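Local coordinates for protein N-acetylglucosaminidase (PDB 6INX) that probably hydrolyses beta-linked N-acetylglucosamine glycosidic bonds in glycans, as a glycoside hydrolase of family 18, at residues A[94-99]-A[140-144]; A[126-131]-A[167-173]; A[237-241]-A[257-263]. All coordinates share one frame; numbering follows the deposited sequence.

Contact 1 of 3, residues A[94-99]-A[140-144]; sequences AVRAVT and ALDRQ
V95 packs against Q144 at a slant, and with L141 these two provide the larger share of the contact between 94-99 and 140-144. The two methyls of V95 divide the work: CG2 sits 3.4 Å from the backbone O of A140 and 3.8 Å from A140 CB, whereas CG1 lies 3.5 Å from Q144 OE1. With its CG opposite its own backbone N (chi1 -171°) and its chain bent at chi2, Q144 brings its amide up to V95 CG1 and to T99. The T99 side chain crosses it nearly at a right angle, CG2 standing 3.4 Å from Q144 NE2. No hydrogen bond joins the segments; the amide is held along its own helix, OE1 by R147 and NE2 by D148. Shortening Q144 to an alanine is likely to leave V95 CG1 and T99 CG2 without the side chain they pack on, and R147 and D148 without their amide partner. Next to this patch, L141 supplies its CD2 branch, 4.2 Å from A94 CB and equally far from V98 CG2. The segment axes approach to 9.6 Å and run 35° apart in the same general direction, as expected of consecutive outer helices in a TIM barrel, here 84-100 and 126-148.

Contact 2 of 3, residues A[126-131]-A[167-173]; sequences DKANFT and GTEMAEV
T131 and E169 form the one direct hydrogen bond between 126-131 and 167-173: the T131 hydroxyl OG1 donates to E169 OE1 at 2.7 Å. The contact belongs to the helical layer of a TIM barrel, where the start of helix 126-148 packs on the turn joining the short helices 162-166 and 170-173. The hydroxyl meets the carboxylate on its anti side, 30° out of the carboxylate plane, and the two side chains cross at about a right angle. The same OG1 also accepts from a water, 2.8 Å away, that donates to K127 O and takes the backbone N-H of E169. One water thus links both backbones and the threonine hydroxyl, while E169 itself occupies the N-cap position of helix 170-173.

Around this polar centre lie hydrocarbon contacts. T131 CG2 rests 3.8 Å from E172 CB. F130, its CG opposite the backbone N (chi1 -176°), brings CD2 to T168 CG2 at 3.8 Å and to V173 CG2 at 3.9 Å; both methyls approach the ring obliquely. Farther out, W110 meets that ring nearly perpendicularly, and I156 of barrel strand 153-159 touches both F130 and V173. T168 OG1 turns to Y164 O, and the D126 carboxylate is bonded to S78 OG and to the backbone N atoms of C114 and S123.

K127 runs extended past the turn, its CE 3.3 Å from T168 O, and a second water accepts from NZ and donates to that same carbonyl. Alongside the base of the lysine side chain, G167 O is buried with no hydrogen-bond partner in the model; its close neighbour is K127 CA, at 3.3 Å in a CA-H...O contact.

Contact 3 of 3, residues A[237-241]-A[257-263]; sequences YSRMW and GSGGYGP
The Y261 ring receives the guanidinium of R239 over one face, a cation-pi contact with R239 CZ 4.0 Å from the ring centroid and the two planes 31° apart. At the edge of the same ring lie Y237 CD2 and a water bound to the Y261 OH; seen from Y237, the approach is oblique. The guanidinium has a second partner at its own edge: R239 NH1 donates to G259 O at 2.8 Å, nearly in both the guanidinium and carbonyl planes. A salt bridge from NE to D186 further fixes its rotation. W241 presents one indole face to G259, whose CA stands 3.4 Å from the centroid of the five-membered ring in a CH-pi contact, while NE1 is bound to Q192 O.

R239, W241 and Y261 lie on neighbouring strands of the five-stranded antiparallel sheet that follows barrel strand 230-235, consistent with the insertion domain found in many family 18 chitinases. The short segment axes stand at 120°, well away from the 180° of straight antiparallel strands. M240 N donates to G260 O at 2.9 Å, and G262 N to S238 O at 2.9 Å, the latter bond arriving well above the carbonyl plane. P263 O is gripped twice by S238, through N at 3.1 Å and through OG at 2.8 Å. At G259 and G262 a CB would collide with W241 CZ2 and S238 OG respectively.

In the fold
Contacts 1 and 2 share helix 126-148, which meets helix 84-100 towards its C-terminal end and the 167-173 turn at its start; their centres are 22 Å apart and they do not touch. Contact 2 is the more buried and combines one carboxylate bond and water-mediated links with apolar packing that reaches the barrel wall, whereas contact 1, partly buried on the periphery, is joined without any hydrogen bond. Contact 3, also partly buried, lies across the chain's centre from contact 1, about 38 Å away between centres, in the antiparallel sheet. There backbone pairing, aromatic faces and an arginine do the joining, and S258 packs against T193 of the second subunit.

Contact 1 of 3, residues A[94-99]-A[140-144]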
loop_
_atom_site.group_PDB
_atom_site.type_symbol
_atom_site.label_atom_id
_atom_site.label_comp_id
_atom_site.label_asym_id
_atom_site.label_seq_id
_atom_site.Cartn_x
_atom_site.Cartn_y
_atom_site.Cartn_z
ATOM N N ALA A 94 25.567 -6.391 22.910
ATOM C CA ALA A 94 26.087 -5.289 22.107
ATOM C C ALA A 94 27.403 -4.798 22.682
ATOM O O ALA A 94 28.356 -4.524 21.938
ATOM C CB ALA A 94 25.068 -4.150 22.066
ATOM N N VAL A 95 27.471 -4.703 24.013
ATOM C CA VAL A 95 28.713 -4.318 24.671
ATOM C C VAL A 95 29.795 -5.356 24.410
ATOM O O VAL A 95 30.962 -5.013 24.191
ATOM C CB VAL A 95 28.466 -4.098 26.175
ATOM C CG1 VAL A 95 29.801 -4.019 26.930
ATOM C CG2 VAL A 95 27.662 -2.819 26.401
ATOM N N ARG A 96 29.427 -6.644 24.438
ATOM C CA ARG A 96 30.381 -7.696 24.110
ATOM C C ARG A 96 30.950 -7.511 22.708
ATOM O O ARG A 96 32.164 -7.613 22.503
ATOM C CB ARG A 96 29.719 -9.068 24.256
ATOM C CG ARG A 96 30.675 -10.214 24.005
ATOM C CD ARG A 96 30.005 -11.566 24.155
ATOM N NE ARG A 96 30.994 -12.641 24.156
ATOM C CZ ARG A 96 30.718 -13.915 24.417
ATOM N NH1 ARG A 96 29.476 -14.286 24.696
ATOM N NH2 ARG A 96 31.688 -14.820 24.396
ATOM N N ALA A 97 30.093 -7.188 21.739
ATOM C CA ALA A 97 30.554 -7.019 20.366
ATOM C C ALA A 97 31.593 -5.909 20.259
ATOM O O ALA A 97 32.645 -6.086 19.629
ATOM C CB ALA A 97 29.357 -6.748 19.455
ATOM N N VAL A 98 31.330 -4.762 20.891
ATOM C CA VAL A 98 32.242 -3.622 20.751
ATOM C C VAL A 98 33.499 -3.739 21.597
ATOM O O VAL A 98 34.432 -2.942 21.412
ATOM C CB VAL A 98 31.566 -2.254 20.972
ATOM C CG1 VAL A 98 30.328 -2.122 20.107
ATOM C CG2 VAL A 98 31.239 -2.023 22.451
ATOM N N THR A 99 33.552 -4.687 22.534
ATOM C CA THR A 99 34.782 -4.909 23.290
ATOM C C THR A 99 35.601 -6.077 22.765
ATOM O O THR A 99 36.825 -6.092 22.949
ATOM C CB THR A 99 34.489 -5.104 24.785
ATOM O OG1 THR A 99 33.567 -6.184 24.974
ATOM C CG2 THR A 99 33.924 -3.831 25.390
ATOM N N ALA A 140 23.548 0.757 27.890
ATOM C CA ALA A 140 24.698 -0.125 28.079
ATOM C C ALA A 140 25.880 0.322 27.236
ATOM O O ALA A 140 27.027 0.308 27.703
ATOM C CB ALA A 140 24.318 -1.567 27.726
ATOM N N LEU A 141 25.621 0.723 25.988
ATOM C CA LEU A 141 26.701 1.184 25.123
ATOM C C LEU A 141 27.311 2.478 25.648
ATOM O O LEU A 141 28.527 2.666 25.562
ATOM C CB LEU A 141 26.186 1.349 23.691
ATOM C CG LEU A 141 25.980 0.013 22.971
ATOM C CD1 LEU A 141 25.160 0.214 21.707
ATOM C CD2 LEU A 141 27.318 -0.634 22.663
ATOM N N ASP A 142 26.489 3.367 26.214
ATOM C CA ASP A 142 27.021 4.594 26.802
ATOM C C ASP A 142 27.880 4.291 28.023
ATOM O O ASP A 142 28.936 4.905 28.214
ATOM C CB ASP A 142 25.884 5.538 27.167
ATOM C CG ASP A 142 25.358 6.312 25.968
ATOM O OD1 ASP A 142 25.911 6.170 24.849
ATOM O OD2 ASP A 142 24.390 7.073 26.159
ATOM N N ARG A 143 27.461 3.338 28.854
ATOM C CA ARG A 143 28.295 2.949 29.986
ATOM C C ARG A 143 29.639 2.405 29.521
ATOM O O ARG A 143 30.682 2.693 30.126
ATOM C CB ARG A 143 27.559 1.933 30.857
ATOM C CG ARG A 143 26.504 2.567 31.747
ATOM C CD ARG A 143 27.130 3.336 32.900
ATOM N NE ARG A 143 27.934 2.455 33.737
ATOM C CZ ARG A 143 29.255 2.535 33.874
ATOM N NH1 ARG A 143 29.954 3.478 33.231
ATOM N NH2 ARG A 143 29.875 1.667 34.660
ATOM N N GLN A 144 29.647 1.614 28.450
ATOM C CA GLN A 144 30.921 1.116 27.944
ATOM C C GLN A 144 31.749 2.241 27.335
ATOM O O GLN A 144 32.975 2.265 27.480
ATOM C CB GLN A 144 30.700 -0.021 26.947
ATOM C CG GLN A 144 31.976 -0.750 26.533
ATOM C CD GLN A 144 32.690 -1.386 27.707
ATOM O OE1 GLN A 144 32.060 -1.952 28.604
ATOM N NE2 GLN A 144 34.015 -1.297 27.709
#

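Contact 2 of 3, residues A[126-131]-A[167-173]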
loop_
_atom_site.group_PDB
_atom_site.type_symbol
_atom_site.label_atom_id
_atom_site.label_comp_id
_atom_site.label_asym_id
_atom_site.label_seq_id
_atom_site.Cartn_x
_atom_site.Cartn_y
_atom_site.Cartn_z
ATOM N N ASP A 126 5.337 -5.147 20.560
ATOM C CA ASP A 126 6.623 -4.720 20.010
ATOM C C ASP A 126 6.715 -3.202 19.898
ATOM O O ASP A 126 7.818 -2.646 19.913
ATOM C CB ASP A 126 6.838 -5.298 18.608
ATOM C CG ASP A 126 6.971 -6.798 18.574
ATOM O OD1 ASP A 126 7.202 -7.450 19.623
ATOM O OD2 ASP A 126 6.865 -7.325 17.449
ATOM N N LYS A 127 5.581 -2.523 19.728
ATOM C CA LYS A 127 5.626 -1.072 19.553
ATOM C C LYS A 127 6.240 -0.390 20.772
ATOM O O LYS A 127 7.157 0.430 20.643
ATOM C CB LYS A 127 4.219 -0.553 19.257
ATOM C CG LYS A 127 4.146 0.946 19.044
ATOM C CD LYS A 127 2.808 1.331 18.452
ATOM C CE LYS A 127 2.666 2.842 18.362
ATOM N NZ LYS A 127 1.409 3.185 17.635
ATOM N N ALA A 128 5.768 -0.736 21.969
ATOM C CA ALA A 128 6.387 -0.190 23.171
ATOM C C ALA A 128 7.727 -0.857 23.462
ATOM O O ALA A 128 8.675 -0.189 23.891
ATOM C CB ALA A 128 5.431 -0.349 24.358
ATOM N N ASN A 129 7.839 -2.165 23.190
ATOM C CA ASN A 129 9.036 -2.902 23.595
ATOM C C ASN A 129 10.262 -2.509 22.772
ATOM O O ASN A 129 11.389 -2.592 23.272
ATOM C CB ASN A 129 8.789 -4.415 23.498
ATOM C CG ASN A 129 7.829 -4.910 24.549
ATOM O OD1 ASN A 129 7.544 -4.210 25.515
ATOM N ND2 ASN A 129 7.312 -6.105 24.361
ATOM N N PHE A 130 10.065 -2.088 21.516
ATOM C CA PHE A 130 11.184 -1.628 20.689
ATOM C C PHE A 130 11.849 -0.401 21.303
ATOM O O PHE A 130 13.082 -0.306 21.346
ATOM C CB PHE A 130 10.648 -1.330 19.281
ATOM C CG PHE A 130 11.683 -0.926 18.252
ATOM C CD1 PHE A 130 12.813 -1.704 18.003
ATOM C CD2 PHE A 130 11.465 0.204 17.463
ATOM C CE1 PHE A 130 13.715 -1.351 17.011
ATOM C CE2 PHE A 130 12.364 0.565 16.473
ATOM C CZ PHE A 130 13.492 -0.211 16.244
ATOM N N THR A 131 11.043 0.539 21.803
ATOM C CA THR A 131 11.596 1.713 22.468
ATOM C C THR A 131 12.393 1.304 23.696
ATOM O O THR A 131 13.496 1.809 23.925
ATOM C CB THR A 131 10.463 2.640 22.882
ATOM O OG1 THR A 131 9.675 2.957 21.728
ATOM C CG2 THR A 131 11.036 3.927 23.480
ATOM N N GLY A 167 3.925 0.789 13.728
ATOM C CA GLY A 167 4.439 -0.227 14.623
ATOM C C GLY A 167 5.520 0.235 15.572
ATOM O O GLY A 167 6.086 -0.599 16.292
ATOM N N THR A 168 5.818 1.536 15.613
ATOM C CA THR A 168 6.890 2.059 16.452
ATOM C C THR A 168 6.454 3.375 17.088
ATOM O O THR A 168 5.389 3.921 16.778
ATOM C CB THR A 168 8.161 2.310 15.633
ATOM O OG1 THR A 168 7.848 3.199 14.557
ATOM C CG2 THR A 168 8.692 1.014 15.047
ATOM N N GLU A 169 7.305 3.879 17.975
ATOM C CA GLU A 169 7.153 5.186 18.622
ATOM C C GLU A 169 8.350 6.045 18.218
ATOM O O GLU A 169 9.252 6.267 19.022
ATOM C CB GLU A 169 7.106 5.018 20.160
ATOM C CG GLU A 169 6.042 4.066 20.680
ATOM C CD GLU A 169 6.177 3.753 22.178
ATOM O OE1 GLU A 169 7.301 3.786 22.733
ATOM O OE2 GLU A 169 5.144 3.459 22.811
ATOM N N MET A 170 8.361 6.522 16.968
ATOM C CA MET A 170 9.595 7.069 16.413
ATOM C C MET A 170 10.064 8.325 17.140
ATOM O O MET A 170 11.271 8.572 17.211
ATOM C CB MET A 170 9.456 7.312 14.911
ATOM C CG MET A 170 9.527 6.027 14.071
ATOM S SD MET A 170 10.961 4.968 14.416
ATOM C CE MET A 170 12.283 6.169 14.210
ATOM N N ALA A 171 9.142 9.111 17.701
ATOM C CA ALA A 171 9.559 10.300 18.438
ATOM C C ALA A 171 10.363 9.926 19.675
ATOM O O ALA A 171 11.259 10.673 20.083
ATOM C CB ALA A 171 8.333 11.122 18.835
ATOM N N GLU A 172 10.058 8.775 20.278
ATOM C CA GLU A 172 10.837 8.279 21.408
ATOM C C GLU A 172 12.076 7.528 20.931
ATOM O O GLU A 172 13.177 7.728 21.453
ATOM C CB GLU A 172 9.969 7.353 22.260
ATOM C CG GLU A 172 8.742 8.013 22.871
ATOM C CD GLU A 172 9.099 9.168 23.786
ATOM O OE1 GLU A 172 8.501 10.254 23.634
ATOM O OE2 GLU A 172 9.985 8.994 24.649
ATOM N N VAL A 173 11.896 6.646 19.947
ATOM C CA VAL A 173 12.991 5.836 19.410
ATOM C C VAL A 173 14.187 6.705 19.023
ATOM O O VAL A 173 15.343 6.382 19.331
ATOM C CB VAL A 173 12.476 5.025 18.208
ATOM C CG1 VAL A 173 13.620 4.518 17.344
ATOM C CG2 VAL A 173 11.561 3.880 18.677
HETATM O O HOH W 1 8.969 1.927 19.241
HETATM O O HOH W 2 2.720 5.304 15.926
#

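Contact 3 of 3, residues A[237-241]-A[257-263]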
loop_
_atom_site.group_PDB
_atom_site.type_symbol
_atom_site.label_atom_id
_atom_site.label_comp_id
_atom_site.label_asym_id
_atom_site.label_seq_id
_atom_site.Cartn_x
_atom_site.Cartn_y
_atom_site.Cartn_z
ATOM N N TYR A 237 20.921 -2.729 -6.647
ATOM C CA TYR A 237 20.321 -3.920 -7.244
ATOM C C TYR A 237 18.898 -3.557 -7.649
ATOM O O TYR A 237 18.369 -2.509 -7.260
ATOM C CB TYR A 237 20.299 -5.096 -6.248
ATOM C CG TYR A 237 19.368 -4.776 -5.108
ATOM C CD1 TYR A 237 19.799 -4.000 -4.047
ATOM C CD2 TYR A 237 18.028 -5.172 -5.137
ATOM C CE1 TYR A 237 18.944 -3.636 -3.022
ATOM C CE2 TYR A 237 17.169 -4.823 -4.114
ATOM C CZ TYR A 237 17.634 -4.053 -3.068
ATOM O OH TYR A 237 16.782 -3.686 -2.067
ATOM N N SER A 238 18.266 -4.462 -8.388
ATOM C CA SER A 238 16.952 -4.216 -8.962
ATOM C C SER A 238 15.863 -5.075 -8.331
ATOM O O SER A 238 16.117 -6.097 -7.697
ATOM C CB SER A 238 16.976 -4.466 -10.474
ATOM O OG SER A 238 17.175 -5.837 -10.785
ATOM N N ARG A 239 14.620 -4.643 -8.548
ATOM C CA ARG A 239 13.438 -5.471 -8.361
ATOM C C ARG A 239 12.818 -5.694 -9.733
ATOM O O ARG A 239 12.908 -4.833 -10.610
ATOM C CB ARG A 239 12.421 -4.774 -7.441
ATOM C CG ARG A 239 12.754 -4.868 -5.943
ATOM C CD ARG A 239 12.383 -6.228 -5.386
ATOM N NE ARG A 239 12.902 -6.417 -4.036
ATOM C CZ ARG A 239 12.616 -7.463 -3.272
ATOM N NH1 ARG A 239 11.796 -8.416 -3.705
ATOM N NH2 ARG A 239 13.152 -7.553 -2.064
ATOM N N MET A 240 12.218 -6.868 -9.935
ATOM C CA MET A 240 11.845 -7.287 -11.280
ATOM C C MET A 240 10.511 -8.013 -11.272
ATOM O O MET A 240 10.258 -8.850 -10.406
ATOM C CB MET A 240 12.926 -8.219 -11.843
ATOM C CG MET A 240 12.620 -8.787 -13.217
ATOM S SD MET A 240 14.010 -9.755 -13.868
ATOM C CE MET A 240 13.993 -11.144 -12.747
ATOM N N TRP A 241 9.655 -7.675 -12.236
ATOM C CA TRP A 241 8.387 -8.360 -12.432
ATOM C C TRP A 241 8.377 -9.021 -13.806
ATOM O O TRP A 241 8.895 -8.463 -14.783
ATOM C CB TRP A 241 7.211 -7.376 -12.365
ATOM C CG TRP A 241 6.873 -6.838 -11.000
ATOM C CD1 TRP A 241 5.839 -7.235 -10.202
ATOM C CD2 TRP A 241 7.544 -5.784 -10.299
ATOM N NE1 TRP A 241 5.820 -6.491 -9.040
ATOM C CE2 TRP A 241 6.854 -5.590 -9.078
ATOM C CE3 TRP A 241 8.662 -4.988 -10.581
ATOM C CZ2 TRP A 241 7.254 -4.640 -8.137
ATOM C CZ3 TRP A 241 9.048 -4.033 -9.656
ATOM C CH2 TRP A 241 8.349 -3.870 -8.442
ATOM N N GLY A 257 2.942 -12.518 -10.843
ATOM C CA GLY A 257 3.700 -12.729 -9.629
ATOM C C GLY A 257 4.196 -11.406 -9.069
ATOM O O GLY A 257 4.035 -10.352 -9.681
ATOM N N SER A 258 4.842 -11.504 -7.911
ATOM C CA SER A 258 5.315 -10.300 -7.241
ATOM C C SER A 258 6.665 -9.861 -7.808
ATOM O O SER A 258 7.230 -10.480 -8.714
ATOM C CB SER A 258 5.390 -10.532 -5.737
ATOM O OG SER A 258 6.317 -11.554 -5.445
ATOM N N GLY A 259 7.178 -8.748 -7.288
ATOM C CA GLY A 259 8.449 -8.215 -7.728
ATOM C C GLY A 259 9.595 -8.814 -6.943
ATOM O O GLY A 259 9.938 -8.337 -5.864
ATOM N N GLY A 260 10.168 -9.884 -7.470
ATOM C CA GLY A 260 11.296 -10.510 -6.823
ATOM C C GLY A 260 12.564 -9.744 -7.092
ATOM O O GLY A 260 12.588 -8.720 -7.770
ATOM N N TYR A 261 13.657 -10.246 -6.534
ATOM C CA TYR A 261 14.939 -9.633 -6.840
ATOM C C TYR A 261 15.246 -9.783 -8.320
ATOM O O TYR A 261 15.017 -10.835 -8.924
ATOM C CB TYR A 261 16.054 -10.297 -6.035
ATOM C CG TYR A 261 16.086 -9.873 -4.595
ATOM C CD1 TYR A 261 16.402 -8.568 -4.234
ATOM C CD2 TYR A 261 15.796 -10.782 -3.586
ATOM C CE1 TYR A 261 16.433 -8.187 -2.911
ATOM C CE2 TYR A 261 15.821 -10.411 -2.267
ATOM C CZ TYR A 261 16.141 -9.115 -1.929
ATOM O OH TYR A 261 16.169 -8.746 -0.606
ATOM N N GLY A 262 15.765 -8.717 -8.906
ATOM C CA GLY A 262 16.283 -8.771 -10.243
ATOM C C GLY A 262 17.794 -8.796 -10.200
ATOM O O GLY A 262 18.416 -9.032 -9.157
ATOM N N PRO A 263 18.415 -8.539 -11.341
ATOM C CA PRO A 263 19.880 -8.512 -11.388
ATOM C C PRO A 263 20.452 -7.417 -10.496
ATOM O O PRO A 263 19.843 -6.366 -10.285
ATOM C CB PRO A 263 20.176 -8.230 -12.868
ATOM C CG PRO A 263 18.918 -8.654 -13.600
ATOM C CD PRO A 263 17.795 -8.360 -12.667
HETATM O O HOH W 3 16.733 -6.317 -0.007
#